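Local coordinates for CalS10 (Micromonospora echinospora, PDB 6UK5), which binds S-adenosylmethionine and probably methylates an amino pentose in the biosynthesis of calicheamicin, at residues Pro20-Val25 with Glu196-Gly201; Pro155-Glu160 with Gly245-Thr250; Asp164-Gly169 with Arg181-Thr186; Val191-Glu196 with Val212-Met217. All blocks are in the same frame, centred on the assembly; numbering follows the deposited sequence.

Interaction 1: residues Pro20-Val25 with Glu196-Gly201; sequences PEHAEV and ERWLVG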
loop_
_atom_site.group_PDB
_atom_site.type_symbol
_atom_site.label_atom_id
_atom_site.label_comp_id
_atom_site.label_asym_id
_atom_site.label_seq_id
_atom_site.Cartn_x
_atom_site.Cartn_y
_atom_site.Cartn_z
ATOM N N PRO A 20 1.545 19.803 2.077
ATOM C CA PRO A 20 0.104 19.635 1.835
ATOM C C PRO A 20 -0.291 18.186 1.599
ATOM O O PRO A 20 -1.288 17.709 2.151
ATOM C CB PRO A 20 -0.148 20.498 0.588
ATOM C CG PRO A 20 1.056 21.394 0.473
ATOM C CD PRO A 20 2.193 20.603 1.026
ATOM N N GLU A 21 0.478 17.481 0.769
ATOM C CA GLU A 21 0.219 16.063 0.544
ATOM C C GLU A 21 0.262 15.285 1.855
ATOM O O GLU A 21 -0.643 14.498 2.155
ATOM C CB GLU A 21 1.233 15.502 -0.454
ATOM C CG GLU A 21 0.830 15.684 -1.905
ATOM C CD GLU A 21 1.952 15.355 -2.877
ATOM O OE1 GLU A 21 3.084 15.846 -2.665
ATOM O OE2 GLU A 21 1.701 14.603 -3.846
ATOM N N HIS A 22 1.310 15.503 2.656
ATOM C CA HIS A 22 1.441 14.782 3.918
ATOM C C HIS A 22 0.264 15.069 4.842
ATOM O O HIS A 22 -0.262 14.158 5.492
ATOM C CB HIS A 22 2.758 15.157 4.597
ATOM C CG HIS A 22 3.132 14.256 5.734
ATOM N ND1 HIS A 22 3.999 14.641 6.734
ATOM C CD2 HIS A 22 2.763 12.987 6.026
ATOM C CE1 HIS A 22 4.144 13.651 7.595
ATOM N NE2 HIS A 22 3.405 12.635 7.188
ATOM N N ALA A 23 -0.164 16.332 4.915
ATOM C CA ALA A 23 -1.267 16.689 5.799
ATOM C C ALA A 23 -2.536 15.927 5.441
ATOM O O ALA A 23 -3.321 15.566 6.327
ATOM C CB ALA A 23 -1.520 18.197 5.734
ATOM N N GLU A 24 -2.746 15.665 4.151
ATOM C CA GLU A 24 -3.978 15.022 3.706
ATOM C C GLU A 24 -4.072 13.581 4.200
ATOM O O GLU A 24 -5.165 13.098 4.517
ATOM C CB GLU A 24 -4.049 15.075 2.180
ATOM C CG GLU A 24 -5.318 14.501 1.576
ATOM C CD GLU A 24 -5.175 14.236 0.097
ATOM O OE1 GLU A 24 -4.267 14.830 -0.527
ATOM O OE2 GLU A 24 -5.968 13.427 -0.429
ATOM N N VAL A 25 -2.938 12.885 4.274
ATOM C CA VAL A 25 -2.884 11.467 4.606
ATOM C C VAL A 25 -2.337 11.215 5.999
ATOM O O VAL A 25 -2.312 10.058 6.444
ATOM C CB VAL A 25 -2.049 10.688 3.572
ATOM C CG1 VAL A 25 -2.721 10.712 2.209
ATOM C CG2 VAL A 25 -0.637 11.264 3.485
ATOM N N GLU A 196 9.936 8.513 4.713
ATOM C CA GLU A 196 8.607 8.039 4.354
ATOM C C GLU A 196 8.400 8.195 2.854
ATOM O O GLU A 196 8.815 9.197 2.263
ATOM C CB GLU A 196 7.504 8.799 5.089
ATOM C CG GLU A 196 7.171 8.243 6.455
ATOM C CD GLU A 196 6.204 9.127 7.214
ATOM O OE1 GLU A 196 6.155 10.341 6.928
ATOM O OE2 GLU A 196 5.487 8.609 8.095
ATOM N N ARG A 197 7.753 7.207 2.241
ATOM C CA ARG A 197 7.434 7.259 0.819
ATOM C C ARG A 197 6.009 6.770 0.620
ATOM O O ARG A 197 5.680 5.634 0.972
ATOM C CB ARG A 197 8.430 6.438 0.005
ATOM C CG ARG A 197 9.767 7.141 -0.091
ATOM C CD ARG A 197 10.801 6.329 -0.825
ATOM N NE ARG A 197 10.943 6.814 -2.194
ATOM C CZ ARG A 197 11.973 6.545 -2.986
ATOM N NH1 ARG A 197 12.978 5.801 -2.545
ATOM N NH2 ARG A 197 12.001 7.034 -4.220
ATOM N N TRP A 198 5.178 7.638 0.049
ATOM C CA TRP A 198 3.746 7.422 -0.069
ATOM C C TRP A 198 3.345 7.167 -1.515
ATOM O O TRP A 198 3.985 7.649 -2.454
ATOM C CB TRP A 198 2.985 8.647 0.446
ATOM C CG TRP A 198 3.249 8.979 1.880
ATOM C CD1 TRP A 198 4.366 9.578 2.386
ATOM C CD2 TRP A 198 2.376 8.755 2.992
ATOM N NE1 TRP A 198 4.246 9.734 3.745
ATOM C CE2 TRP A 198 3.033 9.237 4.142
ATOM C CE3 TRP A 198 1.105 8.191 3.129
ATOM C CZ2 TRP A 198 2.462 9.171 5.412
ATOM C CZ3 TRP A 198 0.541 8.125 4.390
ATOM C CH2 TRP A 198 1.219 8.613 5.514
ATOM N N LEU A 199 2.272 6.395 -1.681
ATOM C CA LEU A 199 1.580 6.260 -2.957
ATOM C C LEU A 199 0.098 6.515 -2.730
ATOM O O LEU A 199 -0.529 5.834 -1.910
ATOM C CB LEU A 199 1.782 4.871 -3.566
ATOM C CG LEU A 199 3.130 4.545 -4.207
ATOM C CD1 LEU A 199 3.153 3.079 -4.609
ATOM C CD2 LEU A 199 3.393 5.427 -5.417
ATOM N N VAL A 200 -0.459 7.493 -3.437
ATOM C CA VAL A 200 -1.887 7.782 -3.391
ATOM C C VAL A 200 -2.462 7.595 -4.788
ATOM O O VAL A 200 -2.069 8.295 -5.729
ATOM C CB VAL A 200 -2.187 9.190 -2.858
ATOM C CG1 VAL A 200 -3.689 9.431 -2.847
ATOM C CG2 VAL A 200 -1.630 9.344 -1.456
ATOM N N GLY A 201 -3.387 6.648 -4.918
ATOM C CA GLY A 201 -4.126 6.429 -6.149
ATOM C C GLY A 201 -5.589 6.771 -5.920
ATOM O O GLY A 201 -6.185 6.348 -4.928
HETATM O O HOH W 1 3.494 10.177 9.152
#
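Helix 20-32 lies across a face of the mixed, mostly antiparallel sheet that strand 191-202 helps to build, and Val25 and His22 meet Trp198 where segments 20-25 and 196-201 cross at 74°. The branch CG2 of Val25 comes down over one face of the indole in a CH-pi contact, 3.6 Å from the centroid of the Trp198 six-membered ring and only 19° off its normal, though displaced toward the rim. The other branch, CG1, rests against CG2 of Val200 at 4.1 Å. His22 turns its CG anti to the backbone N (chi1 -167°), and its CD2 comes 3.9 Å from Trp198 CZ2 at an oblique inclination of the two rings. This helix-on-sheet packing lies beside the cofactor pocket: the His22 side chain is about 6 Å from the bound S-adenosylmethionine. The polar part of the contact is relayed by a water, which lies in the plane of the imidazole, 3.1 Å from His22 NE2, and itself donates to Glu196 OE2 at 2.7 Å. The carboxylate of Glu196 stands nearly perpendicular to the His22 ring and also forms a salt bridge with Arg181, while the far nitrogen of the imidazole, ND1, is hydrogen-bonded to the backbone N of Phe18.

Interaction 2: residues Pro155-Glu160 with Gly245-Thr250; sequences PWWFPE and GLFVAT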
loop_
_atom_site.group_PDB
_atom_site.type_symbol
_atom_site.label_atom_id
_atom_site.label_comp_id
_atom_site.label_asym_id
_atom_site.label_seq_id
_atom_site.Cartn_x
_atom_site.Cartn_y
_atom_site.Cartn_z
ATOM N N PRO A 155 7.324 13.015 25.336
ATOM C CA PRO A 155 8.664 12.957 24.751
ATOM C C PRO A 155 8.862 11.731 23.872
ATOM O O PRO A 155 8.163 10.722 23.985
ATOM C CB PRO A 155 9.567 12.886 25.989
ATOM C CG PRO A 155 8.766 12.072 26.946
ATOM C CD PRO A 155 7.310 12.451 26.701
ATOM N N TRP A 156 9.841 11.844 22.981
ATOM C CA TRP A 156 10.307 10.695 22.220
ATOM C C TRP A 156 11.291 9.866 23.034
ATOM O O TRP A 156 12.203 10.406 23.669
ATOM C CB TRP A 156 10.964 11.167 20.921
ATOM C CG TRP A 156 11.626 10.083 20.115
ATOM C CD1 TRP A 156 12.946 10.023 19.766
ATOM C CD2 TRP A 156 11.013 8.909 19.563
ATOM N NE1 TRP A 156 13.191 8.890 19.031
ATOM C CE2 TRP A 156 12.022 8.188 18.892
ATOM C CE3 TRP A 156 9.711 8.398 19.569
ATOM C CZ2 TRP A 156 11.770 6.984 18.234
ATOM C CZ3 TRP A 156 9.464 7.200 18.914
ATOM C CH2 TRP A 156 10.489 6.507 18.258
ATOM N N TRP A 157 11.097 8.550 23.007
ATOM C CA TRP A 157 12.034 7.589 23.560
ATOM C C TRP A 157 12.228 6.531 22.481
ATOM O O TRP A 157 11.407 6.406 21.568
ATOM C CB TRP A 157 11.560 6.916 24.857
ATOM C CG TRP A 157 11.220 7.822 26.014
ATOM C CD1 TRP A 157 10.021 7.896 26.666
ATOM C CD2 TRP A 157 12.072 8.797 26.635
ATOM N NE1 TRP A 157 10.085 8.831 27.672
ATOM C CE2 TRP A 157 11.328 9.406 27.667
ATOM C CE3 TRP A 157 13.391 9.211 26.422
ATOM C CZ2 TRP A 157 11.859 10.404 28.483
ATOM C CZ3 TRP A 157 13.916 10.203 27.234
ATOM C CH2 TRP A 157 13.152 10.788 28.250
ATOM N N PHE A 158 13.294 5.764 22.578
ATOM C CA PHE A 158 13.445 4.701 21.595
ATOM C C PHE A 158 12.602 3.495 21.997
ATOM O O PHE A 158 12.717 3.021 23.131
ATOM C CB PHE A 158 14.907 4.277 21.470
ATOM C CG PHE A 158 15.805 5.333 20.897
ATOM C CD1 PHE A 158 15.580 5.828 19.624
ATOM C CD2 PHE A 158 16.891 5.810 21.614
ATOM C CE1 PHE A 158 16.409 6.790 19.082
ATOM C CE2 PHE A 158 17.724 6.773 21.076
ATOM C CZ PHE A 158 17.484 7.262 19.809
ATOM N N PRO A 159 11.741 2.986 21.114
ATOM C CA PRO A 159 11.086 1.703 21.385
ATOM C C PRO A 159 12.111 0.672 21.832
ATOM O O PRO A 159 13.287 0.733 21.461
ATOM C CB PRO A 159 10.448 1.342 20.042
ATOM C CG PRO A 159 10.106 2.671 19.451
ATOM C CD PRO A 159 11.169 3.647 19.924
ATOM N N GLU A 160 11.656 -0.297 22.626
ATOM C CA GLU A 160 12.587 -1.292 23.140
ATOM C C GLU A 160 13.255 -2.059 22.007
ATOM O O GLU A 160 14.429 -2.436 22.116
ATOM C CB GLU A 160 11.866 -2.266 24.068
ATOM C CG GLU A 160 12.815 -3.139 24.874
ATOM C CD GLU A 160 12.106 -4.249 25.628
ATOM O OE1 GLU A 160 12.813 -5.163 26.110
ATOM O OE2 GLU A 160 10.856 -4.202 25.746
ATOM N N GLY A 245 5.147 7.533 27.778
ATOM C CA GLY A 245 4.986 8.306 28.988
ATOM C C GLY A 245 4.616 9.748 28.674
ATOM O O GLY A 245 4.266 10.110 27.552
ATOM N N LEU A 246 4.706 10.580 29.709
ATOM C CA LEU A 246 4.217 11.949 29.622
ATOM C C LEU A 246 4.827 12.771 30.747
ATOM O O LEU A 246 4.732 12.385 31.914
ATOM C CB LEU A 246 2.687 11.971 29.713
ATOM C CG LEU A 246 1.917 13.108 29.043
ATOM C CD1 LEU A 246 1.876 12.930 27.535
ATOM C CD2 LEU A 246 0.511 13.161 29.621
ATOM N N PHE A 247 5.444 13.898 30.400
ATOM C CA PHE A 247 5.879 14.871 31.393
ATOM C C PHE A 247 4.722 15.809 31.713
ATOM O O PHE A 247 4.036 16.289 30.806
ATOM C CB PHE A 247 7.085 15.670 30.897
ATOM C CG PHE A 247 8.385 14.921 30.972
ATOM C CD1 PHE A 247 9.000 14.696 32.196
ATOM C CD2 PHE A 247 8.987 14.434 29.827
ATOM C CE1 PHE A 247 10.197 14.005 32.272
ATOM C CE2 PHE A 247 10.183 13.740 29.896
ATOM C CZ PHE A 247 10.788 13.525 31.120
ATOM N N VAL A 248 4.506 16.057 33.001
ATOM C CA VAL A 248 3.502 16.999 33.480
ATOM C C VAL A 248 4.189 17.917 34.480
ATOM O O VAL A 248 4.599 17.470 35.559
ATOM C CB VAL A 248 2.297 16.298 34.121
ATOM C CG1 VAL A 248 1.299 17.326 34.631
ATOM C CG2 VAL A 248 1.629 15.368 33.117
ATOM N N ALA A 249 4.322 19.191 34.127
ATOM C CA ALA A 249 4.999 20.177 34.951
ATOM C C ALA A 249 4.043 21.322 35.258
ATOM O O ALA A 249 3.046 21.530 34.560
ATOM C CB ALA A 249 6.257 20.711 34.257
ATOM N N THR A 250 4.354 22.065 36.319
ATOM C CA THR A 250 3.536 23.191 36.746
ATOM C C THR A 250 4.401 24.426 36.945
ATOM O O THR A 250 5.546 24.340 37.400
ATOM C CB THR A 250 2.753 22.868 38.032
ATOM O OG1 THR A 250 3.652 22.423 39.057
ATOM C CG2 THR A 250 1.696 21.797 37.760
#
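Pro155 and Leu246 bring the two backbones nearest, with 6.7 Å between their CA atoms; from there the irregular segment 155-160 leads away from the strand, and no hydrogen bond joins the two. Side-chain packing therefore carries the contact. The pyrrolidine of Pro155 presents CG to one flank of the Phe247 ring, 3.7 Å from Phe247 CE2 and equally near to CD2. Phe247 has its CG anti to the carbonyl carbon (chi1 -77°), and the far end of its ring comes nearer to the proline. A second aromatic group arrives at the same atom: CZ2 of Trp157 lies 4.0 Å from Phe247 CE2, the two side chains crossing at about a right angle. Within its own segment Trp157 also covers Pro155, whose CB sits 4.1 Å above one face of the indole. The adjoining Pro155 CD is 3.9 Å from the carbonyl O of Gly245. An alanine at Pro155 would probably leave a gap beside CD2 and CE2 of Phe247, whose ring would be less closely held on that side, since CG and CD would be gone. Phe247 also meets Tyr223 and Tyr236, and its backbone pairs with Leu153 on strand 149-153. This strand order, with 246-251 running antiparallel between 149-153 and 232-237, is the hallmark of the Rossmann-like sheet of class I methyltransferases.

Interaction 3: residues Asp164-Gly169 with Arg181-Thr186; sequences DGYVGG and RVSRST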
loop_
_atom_site.group_PDB
_atom_site.type_symbol
_atom_site.label_atom_id
_atom_site.label_comp_id
_atom_site.label_asym_id
_atom_site.label_seq_id
_atom_site.Cartn_x
_atom_site.Cartn_y
_atom_site.Cartn_z
ATOM N N ASP A 164 18.550 -0.540 15.768
ATOM C CA ASP A 164 19.219 0.060 14.615
ATOM C C ASP A 164 18.208 0.589 13.609
ATOM O O ASP A 164 18.023 1.808 13.502
ATOM C CB ASP A 164 20.159 -0.947 13.952
ATOM C CG ASP A 164 21.059 -0.301 12.914
ATOM O OD1 ASP A 164 20.858 0.896 12.607
ATOM O OD2 ASP A 164 21.981 -0.980 12.419
ATOM N N GLY A 165 17.544 -0.295 12.865
ATOM C CA GLY A 165 16.680 0.113 11.787
ATOM C C GLY A 165 15.299 -0.507 11.898
ATOM O O GLY A 165 15.094 -1.537 12.539
ATOM N N TYR A 166 14.350 0.157 11.239
ATOM C CA TYR A 166 12.953 -0.252 11.207
ATOM C C TYR A 166 12.344 0.070 9.853
ATOM O O TYR A 166 12.538 1.170 9.332
ATOM C CB TYR A 166 12.137 0.452 12.298
ATOM C CG TYR A 166 10.635 0.265 12.149
ATOM C CD1 TYR A 166 10.012 -0.929 12.495
ATOM C CD2 TYR A 166 9.840 1.292 11.649
ATOM C CE1 TYR A 166 8.640 -1.090 12.349
ATOM C CE2 TYR A 166 8.476 1.142 11.500
ATOM C CZ TYR A 166 7.878 -0.047 11.852
ATOM O OH TYR A 166 6.517 -0.184 11.698
ATOM N N VAL A 167 11.610 -0.889 9.296
ATOM C CA VAL A 167 10.890 -0.718 8.040
ATOM C C VAL A 167 9.421 -0.957 8.328
ATOM O O VAL A 167 9.031 -2.052 8.755
ATOM C CB VAL A 167 11.393 -1.659 6.936
ATOM C CG1 VAL A 167 10.383 -1.728 5.794
ATOM C CG2 VAL A 167 12.725 -1.164 6.404
ATOM N N GLY A 168 8.595 0.057 8.096
ATOM C CA GLY A 168 7.169 -0.060 8.277
ATOM C C GLY A 168 6.458 -0.023 6.931
ATOM O O GLY A 168 7.027 0.369 5.925
ATOM N N GLY A 169 5.188 -0.432 6.938
ATOM C CA GLY A 169 4.412 -0.432 5.712
ATOM C C GLY A 169 2.948 -0.331 6.063
ATOM O O GLY A 169 2.492 -0.946 7.031
ATOM N N ARG A 181 1.989 3.355 2.098
ATOM C CA ARG A 181 3.141 4.004 2.703
ATOM C C ARG A 181 4.180 2.958 3.066
ATOM O O ARG A 181 3.847 1.929 3.661
ATOM C CB ARG A 181 2.769 4.793 3.960
ATOM C CG ARG A 181 3.867 5.761 4.380
ATOM C CD ARG A 181 3.746 6.158 5.832
ATOM N NE ARG A 181 4.056 5.035 6.711
ATOM C CZ ARG A 181 3.946 5.065 8.034
ATOM N NH1 ARG A 181 3.511 6.162 8.641
ATOM N NH2 ARG A 181 4.259 3.991 8.747
ATOM N N VAL A 182 5.431 3.227 2.706
ATOM C CA VAL A 182 6.574 2.450 3.163
ATOM C C VAL A 182 7.494 3.417 3.889
ATOM O O VAL A 182 7.839 4.474 3.348
ATOM C CB VAL A 182 7.317 1.770 1.998
ATOM C CG1 VAL A 182 8.545 1.024 2.514
ATOM C CG2 VAL A 182 6.389 0.848 1.233
ATOM N N SER A 183 7.883 3.065 5.109
ATOM C CA SER A 183 8.727 3.929 5.916
ATOM C C SER A 183 9.994 3.187 6.312
ATOM O O SER A 183 10.046 1.955 6.322
ATOM C CB SER A 183 7.997 4.415 7.174
ATOM O OG SER A 183 7.736 3.346 8.063
ATOM N N ARG A 184 11.020 3.962 6.633
ATOM C CA ARG A 184 12.280 3.403 7.099
ATOM C C ARG A 184 12.938 4.407 8.026
ATOM O O ARG A 184 13.163 5.559 7.643
ATOM C CB ARG A 184 13.181 3.076 5.915
ATOM C CG ARG A 184 14.436 2.329 6.263
ATOM C CD ARG A 184 15.230 2.109 5.003
ATOM N NE ARG A 184 16.523 1.498 5.274
ATOM C CZ ARG A 184 17.620 2.215 5.509
ATOM N NH1 ARG A 184 17.544 3.542 5.543
ATOM N NH2 ARG A 184 18.781 1.621 5.737
ATOM N N SER A 185 13.243 3.964 9.241
ATOM C CA SER A 185 13.885 4.782 10.258
ATOM C C SER A 185 15.149 4.086 10.732
ATOM O O SER A 185 15.141 2.875 10.980
ATOM C CB SER A 185 12.959 5.049 11.445
ATOM O OG SER A 185 11.648 5.364 11.013
ATOM N N THR A 186 16.229 4.846 10.848
ATOM C CA THR A 186 17.481 4.341 11.381
ATOM C C THR A 186 17.887 5.222 12.552
ATOM O O THR A 186 17.543 6.405 12.611
ATOM C CB THR A 186 18.588 4.325 10.320
ATOM O OG1 THR A 186 18.825 5.655 9.842
ATOM C CG2 THR A 186 18.192 3.430 9.156
#
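Val167 and Arg184 face each other as a non-hydrogen-bonded pair of the antiparallel hairpin formed by strands 165-174 and 177-188. From CB, 4.0 Å from the carbonyl O of Tyr166, the Arg184 side chain sets out with CG anti to the backbone N (chi1 -172°). CG meets Tyr166 O at 3.8 Å and, where the side chain crosses Val167 obliquely, Val167 CG2 at 3.9 Å. The chain then stays extended to NE, and its polar end turns to the second subunit: NE and NH2 donate to the carbonyl oxygens of Asp202 and Ala203 of that subunit, so an arginine rooted in the sheet serves the dimer contact. On the opposite face Tyr166 lays its ring over its own strand, with Gly168 N 3.6 Å above the ring plane, and CE2 is 4.1 Å from Ser183 OG. That hydroxyl leans over Gly168, 3.5 Å from its CA. Two reciprocal pairs of backbone bonds hold the strands, Tyr166 with Ser185 and Gly168 with Ser183. Strand 165-174 forms an edge of the sheet within this chain, whereas strand 177-188 is flanked on its other side by strand 191-202, to which Val182, Arg184 and Thr186 are bonded through their backbones.

Interaction 4: residues Val191-Glu196 with Val212-Met217; sequences VTRMEE and VGLLTM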
loop_
_atom_site.group_PDB
_atom_site.type_symbol
_atom_site.label_atom_id
_atom_site.label_comp_id
_atom_site.label_asym_id
_atom_site.label_seq_id
_atom_site.Cartn_x
_atom_site.Cartn_y
_atom_site.Cartn_z
ATOM N N VAL A 191 19.620 10.605 17.385
ATOM C CA VAL A 191 18.965 11.033 16.158
ATOM C C VAL A 191 18.339 9.836 15.462
ATOM O O VAL A 191 18.948 8.761 15.377
ATOM C CB VAL A 191 19.967 11.736 15.220
ATOM C CG1 VAL A 191 19.256 12.252 13.966
ATOM C CG2 VAL A 191 20.718 12.825 15.958
ATOM N N THR A 192 17.112 10.010 14.981
ATOM C CA THR A 192 16.422 9.010 14.177
ATOM C C THR A 192 16.128 9.635 12.818
ATOM O O THR A 192 15.562 10.731 12.748
ATOM C CB THR A 192 15.129 8.528 14.840
ATOM O OG1 THR A 192 15.323 8.422 16.256
ATOM C CG2 THR A 192 14.741 7.164 14.292
ATOM N N ARG A 193 16.499 8.946 11.744
ATOM C CA ARG A 193 16.306 9.452 10.389
ATOM C C ARG A 193 15.067 8.780 9.812
ATOM O O ARG A 193 15.102 7.601 9.450
ATOM C CB ARG A 193 17.524 9.201 9.504
ATOM C CG ARG A 193 17.350 9.786 8.106
ATOM C CD ARG A 193 18.582 9.636 7.231
ATOM N NE ARG A 193 18.229 9.840 5.827
ATOM C CZ ARG A 193 17.645 8.907 5.077
ATOM N NH1 ARG A 193 17.362 7.719 5.596
ATOM N NH2 ARG A 193 17.340 9.156 3.811
ATOM N N MET A 194 13.990 9.552 9.694
ATOM C CA MET A 194 12.700 9.067 9.225
ATOM C C MET A 194 12.557 9.332 7.731
ATOM O O MET A 194 12.529 10.488 7.299
ATOM C CB MET A 194 11.588 9.763 10.007
ATOM C CG MET A 194 11.498 9.347 11.461
ATOM S SD MET A 194 10.098 10.094 12.316
ATOM C CE MET A 194 10.575 11.827 12.274
ATOM N N GLU A 195 12.490 8.260 6.945
ATOM C CA GLU A 195 12.227 8.332 5.514
ATOM C C GLU A 195 10.862 7.714 5.239
ATOM O O GLU A 195 10.656 6.526 5.506
ATOM C CB GLU A 195 13.307 7.607 4.710
ATOM C CG GLU A 195 13.228 7.875 3.209
ATOM C CD GLU A 195 14.085 6.929 2.396
ATOM O OE1 GLU A 195 14.992 6.299 2.978
ATOM O OE2 GLU A 195 13.854 6.819 1.173
ATOM N N GLU A 196 9.936 8.513 4.713
ATOM C CA GLU A 196 8.607 8.039 4.354
ATOM C C GLU A 196 8.400 8.195 2.854
ATOM O O GLU A 196 8.815 9.197 2.263
ATOM C CB GLU A 196 7.504 8.799 5.089
ATOM C CG GLU A 196 7.171 8.243 6.455
ATOM C CD GLU A 196 6.204 9.127 7.214
ATOM O OE1 GLU A 196 6.155 10.341 6.928
ATOM O OE2 GLU A 196 5.487 8.609 8.095
ATOM N N VAL A 212 11.915 13.113 4.177
ATOM C CA VAL A 212 12.862 12.713 5.213
ATOM C C VAL A 212 12.700 13.650 6.406
ATOM O O VAL A 212 12.506 14.861 6.232
ATOM C CB VAL A 212 14.324 12.718 4.725
ATOM C CG1 VAL A 212 15.270 12.589 5.921
ATOM C CG2 VAL A 212 14.559 11.604 3.728
ATOM N N GLY A 213 12.754 13.085 7.602
ATOM C CA GLY A 213 12.666 13.863 8.828
ATOM C C GLY A 213 13.652 13.369 9.862
ATOM O O GLY A 213 14.084 12.213 9.842
ATOM N N LEU A 214 14.028 14.270 10.765
ATOM C CA LEU A 214 14.939 13.961 11.856
ATOM C C LEU A 214 14.178 14.115 13.164
ATOM O O LEU A 214 13.602 15.177 13.425
ATOM C CB LEU A 214 16.171 14.873 11.897
ATOM C CG LEU A 214 17.216 14.834 10.784
ATOM C CD1 LEU A 214 18.481 15.560 11.256
ATOM C CD2 LEU A 214 17.532 13.416 10.346
ATOM N N LEU A 215 14.195 13.070 13.986
ATOM C CA LEU A 215 13.650 13.123 15.336
ATOM C C LEU A 215 14.814 12.958 16.302
ATOM O O LEU A 215 15.534 11.956 16.248
ATOM C CB LEU A 215 12.612 12.022 15.534
ATOM C CG LEU A 215 11.521 12.202 16.588
ATOM C CD1 LEU A 215 10.579 13.338 16.231
ATOM C CD2 LEU A 215 10.747 10.900 16.741
ATOM N N THR A 216 14.992 13.938 17.181
ATOM C CA THR A 216 16.108 13.976 18.116
ATOM C C THR A 216 15.614 13.771 19.542
ATOM O O THR A 216 14.788 14.547 20.035
ATOM C CB THR A 216 16.865 15.300 17.990
ATOM O OG1 THR A 216 17.329 15.460 16.643
ATOM C CG2 THR A 216 18.051 15.324 18.940
ATOM N N MET A 217 16.118 12.726 20.197
ATOM C CA MET A 217 15.778 12.467 21.587
ATOM C C MET A 217 16.468 13.471 22.509
ATOM O O MET A 217 17.534 14.007 22.199
ATOM C CB MET A 217 16.215 11.065 22.008
ATOM C CG MET A 217 15.790 10.701 23.426
ATOM S SD MET A 217 16.571 9.200 24.019
ATOM C CE MET A 217 18.118 9.919 24.580
HETATM O O HOH W 2 15.781 10.102 17.918
#
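Met194 curls over Gly213 to touch Leu215, on one face of the antiparallel hairpin made by strands 191-202 and 206-216. Its CG is anti to the carbonyl carbon (chi1 -70°), and the chain runs straight to SD before bending at chi3 (-66°), which brings CE within 3.8 Å of Leu215 CB. A side chain on Gly213 would point to this same face, its CB about 3.6 Å from Met194 CE, so the glycine probably eases the path. On the other face Arg193 holds CG anti to the backbone N and stays extended to NE, running obliquely over Val212. The two branches of that valine divide the work: CG1 is 4.0 Å from Arg193 NE, while CG2 lies 3.7 Å from Arg193 NH2 and 4.0 Å from CG of Glu195. The same arginine reaches Glu195 OE1 from NH2 in a long salt bridge of 3.8 Å. An alanine at Val212 removes both methyls and would probably leave a gap against Arg193 NE and NH2 and Glu195 CG, with the guanidinium freer to swing. Further along, Val191 CG1 meets Leu214 CD2 at 4.2 Å. Reciprocal backbone hydrogen bonds join Thr192 with Leu215 and Met194 with Gly213. Strand 177-188 borders strand 191-202 on the side away from strand 206-216, bonded through Thr186 to Arg193 and Arg184 to Glu195; Phe14 of strand 14-16 packs on Val212 and Glu195, and Trp156 from the loop after strand 149-153 covers Thr192 and Leu215.

How the interactions relate
Interactions 3 and 4 lie within one mixed sheet and interaction 1 packs a helix on it, whereas interaction 2 belongs to the Rossmann-like core, on the opposite side of the chain's centre from interaction 1. Interactions 3 and 4 are strand pairings, partly buried and held mainly by backbone hydrogen bonds; interactions 1 and 2 are buried contacts made by side chains, the first with a water bridge, the second apolar. Strand 191-202 is common to interactions 1 and 4, which share Glu196, and it pairs with strand 177-188 of interaction 3. The salt bridge of Glu196 with Arg181 ties interactions 1 and 3, while Trp156 and Phe158 of segment 155-160 pack on interaction 4, linking sheet and core.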